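Local coordinates for mandelate racemase/muconate lactonizing enzyme family protein (Roseovarius sp. TM1035, PDB 3T9P) that probably acts as an isomerase or related enzyme of the mandelate racemase/muconate lactonizing enzyme family, though its substrate is not established, at residues L269-Y283 with A300-V314. Numbering follows the deposited sequence.
Sequences LDRGAVDIVQPDVMY and AGLPVTPHAANLSLV. With FMT (formic acid), chain E.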
loop_
_atom_site.group_PDB
_atom_site.type_symbol
_atom_site.label_atom_id
_atom_site.label_comp_id
_atom_site.label_asym_id
_atom_site.label_seq_id
_atom_site.Cartn_x
_atom_site.Cartn_y
_atom_site.Cartn_z
ATOM N N LEU A 269 3.718 -12.423 12.293
ATOM C CA LEU A 269 4.077 -13.757 12.712
ATOM C C LEU A 269 5.330 -13.765 13.600
ATOM O O LEU A 269 5.363 -14.413 14.571
ATOM C CB LEU A 269 4.196 -14.700 11.512
ATOM C CG LEU A 269 2.938 -15.040 10.713
ATOM C CD1 LEU A 269 3.264 -15.837 9.492
ATOM C CD2 LEU A 269 1.910 -15.749 11.552
ATOM N N ASP A 270 6.313 -12.956 13.250
ATOM C CA ASP A 270 7.582 -12.853 13.969
ATOM C C ASP A 270 7.340 -12.374 15.375
ATOM O O ASP A 270 7.971 -12.824 16.265
ATOM C CB ASP A 270 8.513 -11.835 13.329
ATOM C CG ASP A 270 9.215 -12.328 12.127
ATOM O OD1 ASP A 270 9.135 -13.486 11.739
ATOM O OD2 ASP A 270 9.836 -11.479 11.529
ATOM N N ARG A 271 6.426 -11.431 15.530
ATOM C CA ARG A 271 6.053 -10.866 16.784
ATOM C C ARG A 271 5.016 -11.678 17.560
ATOM O O ARG A 271 4.681 -11.313 18.633
ATOM C CB ARG A 271 5.545 -9.459 16.592
ATOM C CG ARG A 271 6.516 -8.502 15.981
ATOM C CD ARG A 271 7.830 -8.377 16.715
ATOM N NE ARG A 271 8.624 -7.272 16.191
ATOM C CZ ARG A 271 8.287 -5.999 16.347
ATOM N NH1 ARG A 271 7.190 -5.703 16.996
ATOM N NH2 ARG A 271 9.034 -5.008 15.885
ATOM N N GLY A 272 4.518 -12.754 16.971
ATOM C CA GLY A 272 3.501 -13.587 17.559
ATOM C C GLY A 272 2.254 -12.812 17.904
ATOM O O GLY A 272 1.754 -12.939 18.963
ATOM N N ALA A 273 1.825 -11.950 17.006
ATOM C CA ALA A 273 0.656 -11.127 17.218
ATOM C C ALA A 273 -0.704 -11.845 17.361
ATOM O O ALA A 273 -1.520 -11.434 18.116
ATOM C CB ALA A 273 0.572 -10.014 16.216
ATOM N N VAL A 274 -0.912 -12.889 16.592
ATOM C CA VAL A 274 -2.189 -13.530 16.529
ATOM C C VAL A 274 -2.186 -15.045 16.717
ATOM O O VAL A 274 -1.258 -15.699 16.372
ATOM C CB VAL A 274 -2.854 -13.196 15.196
ATOM C CG1 VAL A 274 -2.998 -11.691 15.039
ATOM C CG2 VAL A 274 -2.045 -13.742 14.073
ATOM N N ASP A 275 -3.269 -15.564 17.247
ATOM C CA ASP A 275 -3.525 -16.988 17.249
ATOM C C ASP A 275 -4.123 -17.516 15.907
ATOM O O ASP A 275 -4.005 -18.741 15.562
ATOM C CB ASP A 275 -4.550 -17.231 18.304
ATOM C CG ASP A 275 -4.031 -16.939 19.669
ATOM O OD1 ASP A 275 -3.040 -17.582 20.059
ATOM O OD2 ASP A 275 -4.650 -16.132 20.392
ATOM N N ILE A 276 -4.815 -16.611 15.152
ATOM C CA ILE A 276 -5.565 -17.009 13.924
ATOM C C ILE A 276 -5.367 -15.920 12.849
ATOM O O ILE A 276 -5.477 -14.747 13.182
ATOM C CB ILE A 276 -7.066 -17.096 14.189
ATOM C CG1 ILE A 276 -7.407 -18.176 15.250
ATOM C CG2 ILE A 276 -7.831 -17.273 12.877
ATOM C CD1 ILE A 276 -8.803 -18.217 15.718
ATOM N N VAL A 277 -4.962 -16.293 11.626
ATOM C CA VAL A 277 -4.651 -15.264 10.566
ATOM C C VAL A 277 -5.909 -15.134 9.693
ATOM O O VAL A 277 -6.603 -16.126 9.510
ATOM C CB VAL A 277 -3.421 -15.600 9.638
ATOM C CG1 VAL A 277 -2.063 -15.697 10.533
ATOM C CG2 VAL A 277 -3.637 -16.825 8.871
ATOM N N GLN A 278 -6.151 -13.927 9.150
ATOM C CA GLN A 278 -7.468 -13.650 8.531
ATOM C C GLN A 278 -7.244 -12.829 7.307
ATOM O O GLN A 278 -7.767 -11.725 7.247
ATOM C CB GLN A 278 -8.315 -12.793 9.528
ATOM C CG GLN A 278 -8.595 -13.593 10.763
ATOM C CD GLN A 278 -9.744 -13.070 11.532
ATOM O OE1 GLN A 278 -9.592 -11.996 12.130
ATOM N NE2 GLN A 278 -10.892 -13.856 11.600
ATOM N N PRO A 279 -6.459 -13.353 6.316
ATOM C CA PRO A 279 -6.293 -12.581 5.078
ATOM C C PRO A 279 -7.687 -12.434 4.429
ATOM O O PRO A 279 -8.594 -13.285 4.678
ATOM C CB PRO A 279 -5.427 -13.536 4.166
ATOM C CG PRO A 279 -5.758 -14.924 4.653
ATOM C CD PRO A 279 -5.922 -14.727 6.206
ATOM N N ASP A 280 -7.802 -11.499 3.518
ATOM C CA ASP A 280 -8.986 -11.325 2.725
ATOM C C ASP A 280 -8.542 -11.543 1.314
ATOM O O ASP A 280 -7.633 -10.861 0.844
ATOM C CB ASP A 280 -9.513 -9.852 2.914
ATOM C CG ASP A 280 -10.742 -9.521 2.005
ATOM O OD1 ASP A 280 -10.581 -9.418 0.794
ATOM O OD2 ASP A 280 -11.859 -9.374 2.569
ATOM N N VAL A 281 -9.210 -12.464 0.603
ATOM C CA VAL A 281 -8.727 -12.873 -0.756
ATOM C C VAL A 281 -8.530 -11.607 -1.670
ATOM O O VAL A 281 -7.544 -11.451 -2.464
ATOM C CB VAL A 281 -9.695 -13.946 -1.357
ATOM C CG1 VAL A 281 -9.365 -14.192 -2.888
ATOM C CG2 VAL A 281 -9.536 -15.179 -0.620
ATOM N N MET A 282 -9.515 -10.732 -1.611
ATOM C CA MET A 282 -9.601 -9.595 -2.576
ATOM C C MET A 282 -8.619 -8.499 -2.131
ATOM O O MET A 282 -8.048 -7.878 -2.988
ATOM C CB MET A 282 -11.021 -8.934 -2.581
ATOM C CG MET A 282 -12.026 -9.632 -3.418
ATOM S SD MET A 282 -11.881 -11.418 -3.810
ATOM C CE MET A 282 -12.966 -11.492 -5.273
ATOM N N TYR A 283 -8.416 -8.238 -0.822
ATOM C CA TYR A 283 -7.396 -7.244 -0.449
ATOM C C TYR A 283 -5.976 -7.775 -0.652
ATOM O O TYR A 283 -4.989 -7.008 -0.704
ATOM C CB TYR A 283 -7.548 -6.839 1.038
ATOM C CG TYR A 283 -8.823 -6.167 1.393
ATOM C CD1 TYR A 283 -9.436 -5.286 0.511
ATOM C CD2 TYR A 283 -9.388 -6.339 2.688
ATOM C CE1 TYR A 283 -10.644 -4.586 0.871
ATOM C CE2 TYR A 283 -10.531 -5.657 3.078
ATOM C CZ TYR A 283 -11.153 -4.784 2.151
ATOM O OH TYR A 283 -12.274 -4.135 2.536
ATOM N N ALA A 300 4.001 -21.417 10.822
ATOM C CA ALA A 300 3.957 -20.942 12.160
ATOM C C ALA A 300 2.980 -21.743 13.009
ATOM O O ALA A 300 2.723 -21.364 14.136
ATOM C CB ALA A 300 3.570 -19.431 12.192
ATOM N N GLY A 301 2.367 -22.773 12.486
ATOM C CA GLY A 301 1.394 -23.514 13.238
ATOM C C GLY A 301 0.034 -22.887 13.580
ATOM O O GLY A 301 -0.586 -23.254 14.551
ATOM N N LEU A 302 -0.439 -21.970 12.738
ATOM C CA LEU A 302 -1.672 -21.225 12.931
ATOM C C LEU A 302 -2.733 -21.507 11.864
ATOM O O LEU A 302 -2.417 -21.668 10.724
ATOM C CB LEU A 302 -1.406 -19.727 12.994
ATOM C CG LEU A 302 -0.373 -19.163 13.969
ATOM C CD1 LEU A 302 -0.144 -17.736 13.832
ATOM C CD2 LEU A 302 -0.468 -19.531 15.414
ATOM N N PRO A 303 -3.984 -21.574 12.284
ATOM C CA PRO A 303 -5.114 -21.748 11.396
ATOM C C PRO A 303 -5.478 -20.480 10.603
ATOM O O PRO A 303 -5.131 -19.439 11.016
ATOM C CB PRO A 303 -6.244 -22.096 12.347
ATOM C CG PRO A 303 -5.911 -21.549 13.546
ATOM C CD PRO A 303 -4.459 -21.293 13.626
ATOM N N VAL A 304 -6.204 -20.637 9.521
ATOM C CA VAL A 304 -6.582 -19.525 8.681
ATOM C C VAL A 304 -8.114 -19.405 8.747
ATOM O O VAL A 304 -8.857 -20.325 8.274
ATOM C CB VAL A 304 -6.199 -19.789 7.267
ATOM C CG1 VAL A 304 -6.592 -18.627 6.355
ATOM C CG2 VAL A 304 -4.638 -19.963 7.240
ATOM N N THR A 305 -8.562 -18.226 9.224
ATOM C CA THR A 305 -10.034 -18.001 9.194
ATOM C C THR A 305 -10.224 -16.692 8.386
ATOM O O THR A 305 -10.219 -15.621 8.978
ATOM C CB THR A 305 -10.595 -17.942 10.644
ATOM O OG1 THR A 305 -10.403 -19.238 11.279
ATOM C CG2 THR A 305 -12.119 -17.695 10.663
ATOM N N PRO A 306 -10.349 -16.793 7.059
ATOM C CA PRO A 306 -10.253 -15.583 6.170
ATOM C C PRO A 306 -11.426 -14.569 6.412
ATOM O O PRO A 306 -12.513 -14.943 7.033
ATOM C CB PRO A 306 -10.440 -16.160 4.761
ATOM C CG PRO A 306 -10.145 -17.715 4.912
ATOM C CD PRO A 306 -10.687 -18.042 6.292
ATOM N N HIS A 307 -11.187 -13.332 6.030
ATOM C CA HIS A 307 -12.164 -12.245 6.209
ATOM C C HIS A 307 -12.920 -12.184 4.885
ATOM O O HIS A 307 -12.274 -12.192 3.779
ATOM C CB HIS A 307 -11.381 -10.949 6.470
ATOM C CG HIS A 307 -12.224 -9.720 6.276
ATOM N ND1 HIS A 307 -12.521 -9.236 5.020
ATOM C CD2 HIS A 307 -12.903 -8.942 7.159
ATOM C CE1 HIS A 307 -13.280 -8.157 5.132
ATOM N NE2 HIS A 307 -13.526 -7.959 6.413
ATOM N N ALA A 308 -14.272 -12.098 4.934
ATOM C CA ALA A 308 -15.103 -11.957 3.755
ATOM C C ALA A 308 -16.293 -11.185 4.295
ATOM O O ALA A 308 -17.125 -11.781 4.955
ATOM C CB ALA A 308 -15.616 -13.388 3.176
ATOM N N ALA A 309 -16.461 -9.940 3.896
ATOM C CA ALA A 309 -17.433 -9.122 4.645
ATOM C C ALA A 309 -18.636 -8.692 3.828
ATOM O O ALA A 309 -19.461 -7.951 4.331
ATOM C CB ALA A 309 -16.723 -7.924 5.297
ATOM N N ASN A 310 -18.788 -9.227 2.602
ATOM C CA ASN A 310 -19.954 -8.955 1.807
ATOM C C ASN A 310 -20.230 -10.081 0.840
ATOM O O ASN A 310 -19.362 -10.948 0.638
ATOM C CB ASN A 310 -19.855 -7.563 1.093
ATOM C CG ASN A 310 -18.697 -7.469 0.160
ATOM O OD1 ASN A 310 -18.637 -8.142 -0.835
ATOM N ND2 ASN A 310 -17.709 -6.607 0.500
ATOM N N LEU A 311 -21.397 -10.032 0.186
ATOM C CA LEU A 311 -21.741 -11.050 -0.758
ATOM C C LEU A 311 -21.429 -10.684 -2.203
ATOM O O LEU A 311 -22.154 -11.123 -3.136
ATOM C CB LEU A 311 -23.163 -11.613 -0.532
ATOM C CG LEU A 311 -23.407 -12.097 0.937
ATOM C CD1 LEU A 311 -24.882 -12.645 1.136
ATOM C CD2 LEU A 311 -22.396 -13.196 1.287
ATOM N N SER A 312 -20.293 -9.957 -2.399
ATOM C CA SER A 312 -19.724 -9.961 -3.723
ATOM C C SER A 312 -19.048 -11.331 -3.963
ATOM O O SER A 312 -19.316 -12.246 -3.217
ATOM C CB SER A 312 -18.774 -8.811 -3.848
ATOM O OG SER A 312 -17.569 -9.076 -3.156
ATOM N N LEU A 313 -18.174 -11.468 -4.948
ATOM C CA LEU A 313 -17.533 -12.751 -5.206
ATOM C C LEU A 313 -16.581 -13.199 -4.014
ATOM O O LEU A 313 -16.169 -14.365 -3.907
ATOM C CB LEU A 313 -16.715 -12.588 -6.476
ATOM C CG LEU A 313 -16.163 -13.936 -6.961
ATOM C CD1 LEU A 313 -17.254 -14.814 -7.392
ATOM C CD2 LEU A 313 -15.062 -13.739 -8.050
ATOM N N VAL A 314 -16.139 -12.225 -3.236
ATOM C CA VAL A 314 -15.186 -12.532 -2.138
ATOM C C VAL A 314 -15.680 -13.740 -1.286
ATOM O O VAL A 314 -14.898 -14.556 -0.844
ATOM C CB VAL A 314 -14.844 -11.259 -1.303
ATOM C CG1 VAL A 314 -16.099 -10.719 -0.510
ATOM C CG2 VAL A 314 -13.621 -11.543 -0.287
HETATM C C FMT E . -14.726 -4.894 4.648
HETATM O O1 FMT E . -15.469 -3.960 5.118
HETATM O O2 FMT E . -13.488 -4.914 4.739
HETATM O O HOH W 1 -14.499 -8.504 2.044
HETATM O O HOH W 2 -11.212 -13.889 1.862
#
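Asp280 and His307 meet through a hydrogen bond from His307 ND1 to Asp280 OD2 (2.5 Å). Asp280 CB already lies 3.7 Å from His307 O. Asp280 CG, anti to the backbone N (chi1 176°), carries the carboxylate over to the imidazole and lies 3.5 Å from His307 ND1. OD2 uses its anti lone pair and lies almost in the ring plane. The carboxylate itself is turned 43° from that plane. Asp280 OD2 also comes within 3.1 Å of His307 O, but these two acceptors do not bond. A water donates to OD2 and accepts from Ala309 N. The second oxygen, OD1, caps the helix that follows: it accepts from Tyr283 N at 2.9 Å and weakly from Met282 N. Val314 CG2 also lies beside OD1. With an alanine at Asp280, His307 ND1 would probably lose its acceptor, its ring would turn more freely, and the next helix would lose its side-chain cap. His-Asp pairs are known at active sites of the mandelate racemase group, and this one is consistent with that arrangement. Close by, Tyr283 OH donates to a formic acid, probably from the crystallisation liquor, also hydrogen-bonded to Lys94 of the second subunit.

Further along, Val277 N donates to Pro303 O at 3.2 Å, Thr305 N to Val277 O, and His307 N to Pro279 O. Val277 CG2 meets Val304 CG2 at 3.7 Å. Leu302 CD1 packs on Leu269 CD2. A bend at chi2 (25°) lays Met282 CG, SD and CE along Val314, with CE also against Leu313 CB.

The contact is buried in the enolase-like barrel domain. Strand 276-277 pairs in parallel with strand 252-255 and, through the Val277-Val304 bridge, with the chain returning after helix 287-299. Trp265 of helix 262-270 and Ala297 of helix 287-299 pack on Val277.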